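Local coordinates for thioredoxin-like protein (Klebsiella pneumoniae subsp. pneumoniae MGH 78578, PDB 3TY1), which is of unknown function but resembles the aldose 1-epimerases of the galactose mutarotase superfamily and probably binds carbohydrate, at residues W5-A10 against K49-H54; I61-T66 against T179-V184; F33-K38 against V147-A152. All blocks are in the same frame, centred on the assembly; numbering follows the deposited sequence.

Interaction 1 (W5-A10 against K49-H54); sequences WVLTNA and KILTIH
A classic beta bulge carries this contact: L7 and T8, consecutive in strand 2-9, both face V147 of the neighbouring strand. Their side chains meet L51 and K49 of strand 49-55, which belongs to the other sheet. The bulge shows in the backbone of L7, where psi is -32° rather than the value of an extended strand.

The ends of L7 and L51 meet tip to tip. CD2 of L7 lies 3.8 Å from CD1 of L51 and 3.9 Å from CD2 of L51, so one methyl sits against both methyls of its partner. CG of L51 is turned opposite the backbone N (chi1 175°), and both of its methyls come up to CD2 of L7. L51 also packs on L63 and I161, and both leucines touch Q37. The leucine pair is buried.

At T8, next to L7, and at K49, two residues before L51, the contact becomes polar. The K49 chain is bent at chi3 (-79°), and its ammonium group comes up to the hydroxyl of T8. NZ of K49 and OG1 of T8 are 3.4 Å apart. A water joins them: it accepts a hydrogen bond from K49 NZ at 2.7 Å and is also bonded to T8 OG1 at 2.7 Å. D15, outside both segments, is the main partner of the lysine. Its OD2 forms a salt bridge with K49 NZ, and its OD1 makes a weak hydrogen bond with T8 OG1. The buried positive charge is thus met by both a carboxylate and a water.

The second subunit comes close here: T8 packs on its G42, and A10 O accepts a hydrogen bond from its Q45 NE2. An apolar pair beside a water-bridged polar pair joins the two layers of a beta sandwich, with a bulge near the margin of one layer.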
loop_
_atom_site.group_PDB
_atom_site.type_symbol
_atom_site.label_atom_id
_atom_site.label_comp_id
_atom_site.label_asym_id
_atom_site.label_seq_id
_atom_site.Cartn_x
_atom_site.Cartn_y
_atom_site.Cartn_z
ATOM N N TRP A 5 4.387 -3.642 30.611
ATOM C CA TRP A 5 5.226 -4.190 29.531
ATOM C C TRP A 5 5.047 -3.339 28.282
ATOM O O TRP A 5 3.921 -3.030 27.893
ATOM C CB TRP A 5 4.834 -5.628 29.202
ATOM C CG TRP A 5 5.088 -6.595 30.288
ATOM C CD1 TRP A 5 6.166 -7.413 30.398
ATOM C CD2 TRP A 5 4.259 -6.864 31.426
ATOM N NE1 TRP A 5 6.069 -8.182 31.520
ATOM C CE2 TRP A 5 4.904 -7.879 32.174
ATOM C CE3 TRP A 5 3.037 -6.366 31.881
ATOM C CZ2 TRP A 5 4.378 -8.381 33.362
ATOM C CZ3 TRP A 5 2.515 -6.860 33.034
ATOM C CH2 TRP A 5 3.186 -7.864 33.779
ATOM N N VAL A 6 6.151 -2.990 27.621
ATOM C CA VAL A 6 6.111 -2.157 26.428
ATOM C C VAL A 6 6.259 -3.116 25.259
ATOM O O VAL A 6 7.317 -3.674 25.022
ATOM C CB VAL A 6 7.228 -1.060 26.395
ATOM C CG1 VAL A 6 7.146 -0.286 25.050
ATOM C CG2 VAL A 6 7.111 -0.100 27.609
ATOM N N LEU A 7 5.177 -3.338 24.544
ATOM C CA LEU A 7 5.165 -4.308 23.453
ATOM C C LEU A 7 5.684 -3.708 22.158
ATOM O O LEU A 7 6.187 -4.442 21.312
ATOM C CB LEU A 7 3.736 -4.818 23.204
ATOM C CG LEU A 7 3.184 -5.956 24.045
ATOM C CD1 LEU A 7 3.492 -5.817 25.466
ATOM C CD2 LEU A 7 1.683 -6.170 23.767
ATOM N N THR A 8 5.441 -2.410 21.970
ATOM C CA THR A 8 5.779 -1.689 20.746
ATOM C C THR A 8 6.158 -0.271 21.109
ATOM O O THR A 8 5.501 0.380 21.913
ATOM C CB THR A 8 4.615 -1.653 19.754
ATOM O OG1 THR A 8 4.165 -2.994 19.483
ATOM C CG2 THR A 8 4.997 -0.990 18.471
ATOM N N ASN A 9 7.260 0.185 20.548
ATOM C CA ASN A 9 7.697 1.572 20.764
ATOM C C ASN A 9 8.510 2.041 19.561
ATOM O O ASN A 9 9.708 1.822 19.471
ATOM C CB ASN A 9 8.443 1.738 22.084
ATOM C CG ASN A 9 8.718 3.218 22.413
ATOM O OD1 ASN A 9 8.597 4.080 21.560
ATOM N ND2 ASN A 9 9.056 3.494 23.642
ATOM N N ALA A 10 7.826 2.726 18.654
ATOM C CA ALA A 10 8.442 3.154 17.407
ATOM C C ALA A 10 9.559 4.137 17.659
ATOM O O ALA A 10 10.559 4.139 16.922
ATOM C CB ALA A 10 7.380 3.725 16.438
ATOM N N LYS A 49 -0.971 -7.892 13.678
ATOM C CA LYS A 49 -0.961 -8.389 15.053
ATOM C C LYS A 49 -2.355 -8.376 15.688
ATOM O O LYS A 49 -3.186 -7.507 15.376
ATOM C CB LYS A 49 -0.076 -7.517 15.881
ATOM C CG LYS A 49 1.398 -7.501 15.526
ATOM C CD LYS A 49 2.144 -6.431 16.340
ATOM C CE LYS A 49 1.947 -4.999 15.768
ATOM N NZ LYS A 49 2.559 -3.949 16.620
ATOM N N ILE A 50 -2.590 -9.344 16.564
ATOM C CA ILE A 50 -3.724 -9.331 17.481
ATOM C C ILE A 50 -3.179 -9.386 18.898
ATOM O O ILE A 50 -2.070 -9.926 19.141
ATOM C CB ILE A 50 -4.767 -10.467 17.258
ATOM C CG1 ILE A 50 -4.148 -11.846 17.293
ATOM C CG2 ILE A 50 -5.544 -10.198 15.948
ATOM C CD1 ILE A 50 -5.191 -12.968 17.319
ATOM N N LEU A 51 -3.940 -8.798 19.818
ATOM C CA LEU A 51 -3.570 -8.782 21.223
ATOM C C LEU A 51 -4.835 -9.160 21.975
ATOM O O LEU A 51 -5.880 -8.508 21.808
ATOM C CB LEU A 51 -3.019 -7.413 21.611
ATOM C CG LEU A 51 -2.676 -7.104 23.059
ATOM C CD1 LEU A 51 -1.646 -8.051 23.595
ATOM C CD2 LEU A 51 -2.150 -5.597 23.137
ATOM N N THR A 52 -4.743 -10.212 22.777
ATOM C CA THR A 52 -5.889 -10.797 23.421
ATOM C C THR A 52 -5.722 -10.941 24.927
ATOM O O THR A 52 -4.705 -11.466 25.400
ATOM C CB THR A 52 -6.132 -12.217 22.848
ATOM O OG1 THR A 52 -6.201 -12.158 21.399
ATOM C CG2 THR A 52 -7.438 -12.787 23.432
ATOM N N ILE A 53 -6.730 -10.526 25.678
ATOM C CA ILE A 53 -6.851 -10.879 27.080
ATOM C C ILE A 53 -7.722 -12.147 27.138
ATOM O O ILE A 53 -8.896 -12.099 26.776
ATOM C CB ILE A 53 -7.557 -9.808 27.909
ATOM C CG1 ILE A 53 -6.751 -8.497 27.871
ATOM C CG2 ILE A 53 -7.781 -10.383 29.372
ATOM C CD1 ILE A 53 -7.517 -7.248 28.474
ATOM N N HIS A 54 -7.139 -13.269 27.554
ATOM C CA HIS A 54 -7.889 -14.520 27.689
ATOM C C HIS A 54 -8.288 -14.676 29.149
ATOM O O HIS A 54 -7.432 -14.662 30.021
ATOM C CB HIS A 54 -7.046 -15.738 27.335
ATOM C CG HIS A 54 -6.564 -15.786 25.916
ATOM N ND1 HIS A 54 -7.287 -16.391 24.900
ATOM C CD2 HIS A 54 -5.403 -15.351 25.348
ATOM C CE1 HIS A 54 -6.596 -16.319 23.771
ATOM N NE2 HIS A 54 -5.449 -15.696 24.011
HETATM O O HOH W 1 1.711 -4.092 19.218
#

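Interaction 2 (I61-T66 against T179-V184); sequences ITLSPT and TELRYV. With SO4 (sulfate ion), chain I.
The Y183 ring receives CD1 of I61 over one face. This is a CH-pi contact: the methyl is 4.1 Å from the ring centroid and 27° off the ring normal. It sits nearer the CB side of the ring, with CD1 of I61 3.7 Å from CG of Y183. CG of Y183 is opposite the backbone N (chi1 177°), and this swings the ring toward strand 60-64. The hydroxyl at its far end is tied down by S187 O and L59 N.

R182 leaves its strand away from segment 61-66, and its guanidinium takes no part in the packing between the strands. Side-on, its NE and NH2 both hold one oxygen, OE1 of E180. The NE bond is 2.7 Å and reaches OE1 of E180 from above the carboxylate plane. The NH2 bond is 2.9 Å and meets OE1 of E180 nearly along its C-O axis. Two bonds to one oxygen probably limit the rotation of the guanidinium. The second carboxylate oxygen, OE2, forms a salt bridge with R162. A sulfate, probably from the crystallisation liquor, approaches the guanidinium obliquely. Its bonds to R182 NH1 and NH2 are weak, and R160 also holds it.

On the inner side, I61 uses its second branch too. CG2 of I61 lies 4.0 Å from CD1 of L181. The same L181 methyl comes to 4.5 Å from CD2 of L63, so it faces two residues of the opposing strand. L71 adds to this apolar layer beside L63 and L181.

The two strands run nearly antiparallel, at 169°, with their axes 10.7 Å apart. They belong to different sheets and meet through side chains. Such face-to-face packing fits the supersandwich of the galactose mutarotase-like fold.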
loop_
_atom_site.group_PDB
_atom_site.type_symbol
_atom_site.label_atom_id
_atom_site.label_comp_id
_atom_site.label_asym_id
_atom_site.label_seq_id
_atom_site.Cartn_x
_atom_site.Cartn_y
_atom_site.Cartn_z
ATOM N N ILE A 61 -11.040 -10.812 25.279
ATOM C CA ILE A 61 -11.079 -9.583 24.513
ATOM C C ILE A 61 -9.936 -9.549 23.527
ATOM O O ILE A 61 -8.747 -9.625 23.943
ATOM C CB ILE A 61 -10.921 -8.351 25.459
ATOM C CG1 ILE A 61 -12.057 -8.325 26.508
ATOM C CG2 ILE A 61 -10.825 -7.041 24.610
ATOM C CD1 ILE A 61 -11.866 -7.220 27.637
ATOM N N THR A 62 -10.264 -9.425 22.242
ATOM C CA THR A 62 -9.261 -9.429 21.177
ATOM C C THR A 62 -9.255 -8.117 20.509
ATOM O O THR A 62 -10.308 -7.633 20.080
ATOM C CB THR A 62 -9.553 -10.520 20.125
ATOM O OG1 THR A 62 -9.592 -11.785 20.780
ATOM C CG2 THR A 62 -8.476 -10.532 19.022
ATOM N N LEU A 63 -8.072 -7.531 20.403
ATOM C CA LEU A 63 -7.926 -6.269 19.663
ATOM C C LEU A 63 -6.765 -6.385 18.695
ATOM O O LEU A 63 -5.995 -7.315 18.800
ATOM C CB LEU A 63 -7.814 -5.100 20.607
ATOM C CG LEU A 63 -6.743 -4.920 21.632
ATOM C CD1 LEU A 63 -5.504 -4.362 20.880
ATOM C CD2 LEU A 63 -7.169 -3.947 22.701
ATOM N N SER A 64 -6.655 -5.454 17.755
ATOM C CA SER A 64 -5.580 -5.462 16.782
ATOM C C SER A 64 -4.760 -4.174 16.802
ATOM O O SER A 64 -5.248 -3.135 16.363
ATOM C CB SER A 64 -6.121 -5.708 15.374
ATOM O OG SER A 64 -5.024 -5.638 14.490
ATOM N N PRO A 65 -3.497 -4.238 17.277
ATOM C CA PRO A 65 -2.624 -3.074 17.231
ATOM C C PRO A 65 -2.280 -2.596 15.823
ATOM O O PRO A 65 -1.972 -1.425 15.620
ATOM C CB PRO A 65 -1.370 -3.575 17.933
ATOM C CG PRO A 65 -1.911 -4.626 18.889
ATOM C CD PRO A 65 -2.896 -5.315 18.094
ATOM N N THR A 66 -2.281 -3.500 14.852
ATOM C CA THR A 66 -2.041 -3.141 13.470
ATOM C C THR A 66 -3.174 -2.286 12.910
ATOM O O THR A 66 -2.942 -1.448 12.033
ATOM C CB THR A 66 -1.900 -4.428 12.655
ATOM O OG1 THR A 66 -0.855 -5.190 13.247
ATOM C CG2 THR A 66 -1.553 -4.149 11.180
ATOM N N THR A 179 -5.182 5.539 22.886
ATOM C CA THR A 179 -6.325 4.680 23.187
ATOM C C THR A 179 -6.039 3.888 24.459
ATOM O O THR A 179 -4.868 3.571 24.752
ATOM C CB THR A 179 -6.669 3.693 22.062
ATOM O OG1 THR A 179 -5.637 2.720 21.961
ATOM C CG2 THR A 179 -6.895 4.374 20.689
ATOM N N GLU A 180 -7.087 3.580 25.233
ATOM C CA GLU A 180 -6.906 2.742 26.430
ATOM C C GLU A 180 -8.154 1.931 26.711
ATOM O O GLU A 180 -9.265 2.482 26.771
ATOM C CB GLU A 180 -6.528 3.561 27.684
ATOM C CG GLU A 180 -6.143 2.669 28.875
ATOM C CD GLU A 180 -5.662 3.450 30.120
ATOM O OE1 GLU A 180 -6.481 4.071 30.827
ATOM O OE2 GLU A 180 -4.456 3.395 30.397
ATOM N N LEU A 181 -7.961 0.628 26.830
ATOM C CA LEU A 181 -8.991 -0.305 27.279
ATOM C C LEU A 181 -8.625 -0.799 28.680
ATOM O O LEU A 181 -7.461 -1.115 28.941
ATOM C CB LEU A 181 -9.168 -1.416 26.269
ATOM C CG LEU A 181 -10.141 -2.544 26.614
ATOM C CD1 LEU A 181 -10.736 -3.141 25.317
ATOM C CD2 LEU A 181 -9.446 -3.620 27.479
ATOM N N ARG A 182 -9.614 -0.834 29.575
ATOM C CA ARG A 182 -9.423 -1.283 30.954
ATOM C C ARG A 182 -10.375 -2.436 31.229
ATOM O O ARG A 182 -11.565 -2.383 30.887
ATOM C CB ARG A 182 -9.703 -0.164 31.929
ATOM C CG ARG A 182 -8.935 1.078 31.659
ATOM C CD ARG A 182 -9.107 2.069 32.831
ATOM N NE ARG A 182 -8.501 3.350 32.489
ATOM C CZ ARG A 182 -8.556 4.438 33.241
ATOM N NH1 ARG A 182 -9.215 4.433 34.396
ATOM N NH2 ARG A 182 -7.967 5.547 32.812
ATOM N N TYR A 183 -9.850 -3.495 31.826
ATOM C CA TYR A 183 -10.656 -4.674 32.116
ATOM C C TYR A 183 -10.240 -5.282 33.443
ATOM O O TYR A 183 -9.062 -5.524 33.653
ATOM C CB TYR A 183 -10.515 -5.702 30.974
ATOM C CG TYR A 183 -11.285 -6.961 31.296
ATOM C CD1 TYR A 183 -12.678 -6.925 31.400
ATOM C CD2 TYR A 183 -10.654 -8.164 31.486
ATOM C CE1 TYR A 183 -13.419 -8.054 31.744
ATOM C CE2 TYR A 183 -11.390 -9.309 31.842
ATOM C CZ TYR A 183 -12.778 -9.243 31.973
ATOM O OH TYR A 183 -13.479 -10.394 32.325
ATOM N N VAL A 184 -11.212 -5.506 34.338
ATOM C CA VAL A 184 -10.984 -6.188 35.589
ATOM C C VAL A 184 -11.278 -7.691 35.351
ATOM O O VAL A 184 -12.386 -8.076 34.967
ATOM C CB VAL A 184 -11.854 -5.650 36.742
ATOM C CG1 VAL A 184 -11.615 -6.480 38.018
ATOM C CG2 VAL A 184 -11.565 -4.198 36.993
HETATM S S SO4 I . -7.122 6.350 37.121
HETATM O O1 SO4 I . -8.255 5.488 37.462
HETATM O O2 SO4 I . -7.200 7.557 37.932
HETATM O O3 SO4 I . -5.879 5.672 37.450
HETATM O O4 SO4 I . -7.185 6.798 35.738
#

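Interaction 3 (F33-K38 against V147-A152)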
loop_
_atom_site.group_PDB
_atom_site.type_symbol
_atom_site.label_atom_id
_atom_site.label_comp_id
_atom_site.label_asym_id
_atom_site.label_seq_id
_atom_site.Cartn_x
_atom_site.Cartn_y
_atom_site.Cartn_z
ATOM N N PHE A 33 -5.992 -15.605 34.051
ATOM C CA PHE A 33 -6.000 -14.963 32.771
ATOM C C PHE A 33 -4.625 -15.022 32.107
ATOM O O PHE A 33 -3.603 -15.341 32.730
ATOM C CB PHE A 33 -6.443 -13.489 32.915
ATOM C CG PHE A 33 -5.495 -12.632 33.694
ATOM C CD1 PHE A 33 -4.429 -11.983 33.048
ATOM C CD2 PHE A 33 -5.664 -12.442 35.042
ATOM C CE1 PHE A 33 -3.551 -11.183 33.768
ATOM C CE2 PHE A 33 -4.783 -11.612 35.770
ATOM C CZ PHE A 33 -3.733 -10.998 35.124
ATOM N N SER A 34 -4.611 -14.709 30.835
ATOM C CA SER A 34 -3.350 -14.525 30.116
ATOM C C SER A 34 -3.558 -13.388 29.144
ATOM O O SER A 34 -4.704 -13.037 28.839
ATOM C CB SER A 34 -2.935 -15.789 29.392
ATOM O OG SER A 34 -3.826 -16.066 28.333
ATOM N N ILE A 35 -2.454 -12.761 28.744
ATOM C CA ILE A 35 -2.480 -11.672 27.765
ATOM C C ILE A 35 -1.444 -12.083 26.718
ATOM O O ILE A 35 -0.291 -12.389 27.074
ATOM C CB ILE A 35 -2.137 -10.276 28.381
ATOM C CG1 ILE A 35 -3.022 -10.017 29.610
ATOM C CG2 ILE A 35 -2.318 -9.191 27.324
ATOM C CD1 ILE A 35 -2.618 -8.804 30.466
ATOM N N GLU A 36 -1.873 -12.128 25.463
ATOM C CA GLU A 36 -1.035 -12.605 24.375
ATOM C C GLU A 36 -1.119 -11.753 23.127
ATOM O O GLU A 36 -2.236 -11.432 22.641
ATOM C CB GLU A 36 -1.422 -14.057 24.002
ATOM C CG GLU A 36 -0.506 -14.644 22.920
ATOM C CD GLU A 36 -0.783 -16.117 22.572
ATOM O OE1 GLU A 36 -1.745 -16.699 23.094
ATOM O OE2 GLU A 36 -0.009 -16.663 21.750
ATOM N N GLN A 37 0.072 -11.429 22.589
ATOM C CA GLN A 37 0.196 -10.810 21.297
ATOM C C GLN A 37 0.688 -11.895 20.312
ATOM O O GLN A 37 1.611 -12.653 20.610
ATOM C CB GLN A 37 1.146 -9.617 21.296
ATOM C CG GLN A 37 1.284 -8.955 19.922
ATOM C CD GLN A 37 1.931 -7.589 19.969
ATOM O OE1 GLN A 37 1.225 -6.590 20.041
ATOM N NE2 GLN A 37 3.267 -7.529 19.928
ATOM N N LYS A 38 0.052 -11.945 19.161
ATOM C CA LYS A 38 0.340 -12.885 18.139
ATOM C C LYS A 38 0.461 -12.182 16.809
ATOM O O LYS A 38 -0.427 -11.387 16.423
ATOM C CB LYS A 38 -0.775 -13.934 18.162
ATOM C CG LYS A 38 -0.634 -15.088 17.191
ATOM C CD LYS A 38 -1.762 -16.182 17.367
ATOM C CE LYS A 38 -1.776 -16.826 18.758
ATOM N NZ LYS A 38 -2.620 -18.074 18.874
ATOM N N VAL A 147 2.550 0.606 22.149
ATOM C CA VAL A 147 1.604 -0.321 22.731
ATOM C C VAL A 147 2.183 -0.776 24.068
ATOM O O VAL A 147 3.334 -1.259 24.107
ATOM C CB VAL A 147 1.316 -1.524 21.818
ATOM C CG1 VAL A 147 0.376 -2.493 22.492
ATOM C CG2 VAL A 147 0.720 -1.091 20.467
ATOM N N GLU A 148 1.398 -0.593 25.145
ATOM C CA GLU A 148 1.759 -1.006 26.512
ATOM C C GLU A 148 0.638 -1.799 27.146
ATOM O O GLU A 148 -0.543 -1.490 26.931
ATOM C CB GLU A 148 2.010 0.195 27.425
ATOM C CG GLU A 148 3.180 1.045 26.994
ATOM C CD GLU A 148 3.394 2.320 27.846
ATOM O OE1 GLU A 148 2.476 2.767 28.554
ATOM O OE2 GLU A 148 4.506 2.881 27.783
ATOM N N VAL A 149 1.030 -2.795 27.935
ATOM C CA VAL A 149 0.123 -3.612 28.717
ATOM C C VAL A 149 0.490 -3.401 30.194
ATOM O O VAL A 149 1.660 -3.519 30.584
ATOM C CB VAL A 149 0.258 -5.112 28.353
ATOM C CG1 VAL A 149 -0.563 -5.971 29.325
ATOM C CG2 VAL A 149 -0.154 -5.335 26.908
ATOM N N GLU A 150 -0.514 -3.137 31.010
ATOM C CA GLU A 150 -0.307 -2.868 32.439
ATOM C C GLU A 150 -1.215 -3.798 33.234
ATOM O O GLU A 150 -2.378 -4.001 32.867
ATOM C CB GLU A 150 -0.623 -1.398 32.736
ATOM C CG GLU A 150 -0.645 -0.971 34.215
ATOM C CD GLU A 150 -1.272 0.425 34.422
ATOM O OE1 GLU A 150 -0.913 1.367 33.677
ATOM O OE2 GLU A 150 -2.152 0.559 35.313
ATOM N N VAL A 151 -0.685 -4.347 34.316
ATOM C CA VAL A 151 -1.458 -5.197 35.231
ATOM C C VAL A 151 -1.177 -4.715 36.642
ATOM O O VAL A 151 -0.017 -4.603 37.044
ATOM C CB VAL A 151 -1.105 -6.687 35.086
ATOM C CG1 VAL A 151 -1.990 -7.560 36.056
ATOM C CG2 VAL A 151 -1.311 -7.131 33.614
ATOM N N ALA A 152 -2.233 -4.364 37.362
ATOM C CA ALA A 152 -2.111 -3.944 38.759
ATOM C C ALA A 152 -1.459 -5.044 39.588
ATOM O O ALA A 152 -1.669 -6.243 39.335
ATOM C CB ALA A 152 -3.480 -3.590 39.346
#
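I35 points across the interface toward strand 146-152. Its CB is a branch point whose two arms do different work. The short arm, CG2, is opposite the backbone N and comes to 4.2 Å from CG1 of V149. The long arm leaves through CG1 (chi1 -52°), which carries the chain to its tip. There CD1 does most of the touching. It lies 3.7 Å from CG1 of V149, the two side chains meeting tip to tip. It also lies 3.8 Å from CG2 of V151, and here the two side chains run alongside, pointing opposite ways. The methyl thus bridges two valines that stand two residues apart on one strand. W19 and I21, from the neighbouring strand 19-22, pack against I35 as well.

The strands belong to the two sheets of the sandwich and run nearly antiparallel, at 172°, with axes 10.1 Å apart. Their contact is apolar and buried. Residues of one parity face inward on each strand: F33, I35 and Q37 against V147, V149 and V151. E148 and E150, on the other side of their strand, form salt bridges with R162.

F33 closes one end of the row. With chi1 at 65°, its CG is flanked by both backbone N and carbonyl carbon, and the ring tip reaches V151 obliquely. CZ of F33 lies 4.0 Å from CG1 of V151, so V151 meets I35 with one methyl and the phenyl ring with the other. V28 and P185 also pack on F33.

At the opposite end stands Q37. NE2 of this buried amide gives a hydrogen bond to G17 O, while its chain packs on K49 and P65.

Overall arrangement
All three interactions pair the six-strand sheet with the ten-strand sheet, both antiparallel. The centres of interactions 1 and 3 are about 6 Å apart; each is about 9 Å from interaction 2. Strands 33-39, 49-55 and 60-64 are consecutive in the smaller sheet. In the larger one, 2-9 and 146-152 are neighbours, and 159-169 separates 146-152 from 173-183. Along the chain, both segments of interaction 1 precede those of interaction 2, whereas the segments of interaction 3 alternate with those of each. Backbone bonds link them within each sheet, such as L51 N to L63 O (2.7 Å) and W5 N to V149 O (2.7 Å). Sequence-distant parts thus share one continuous sandwich interior.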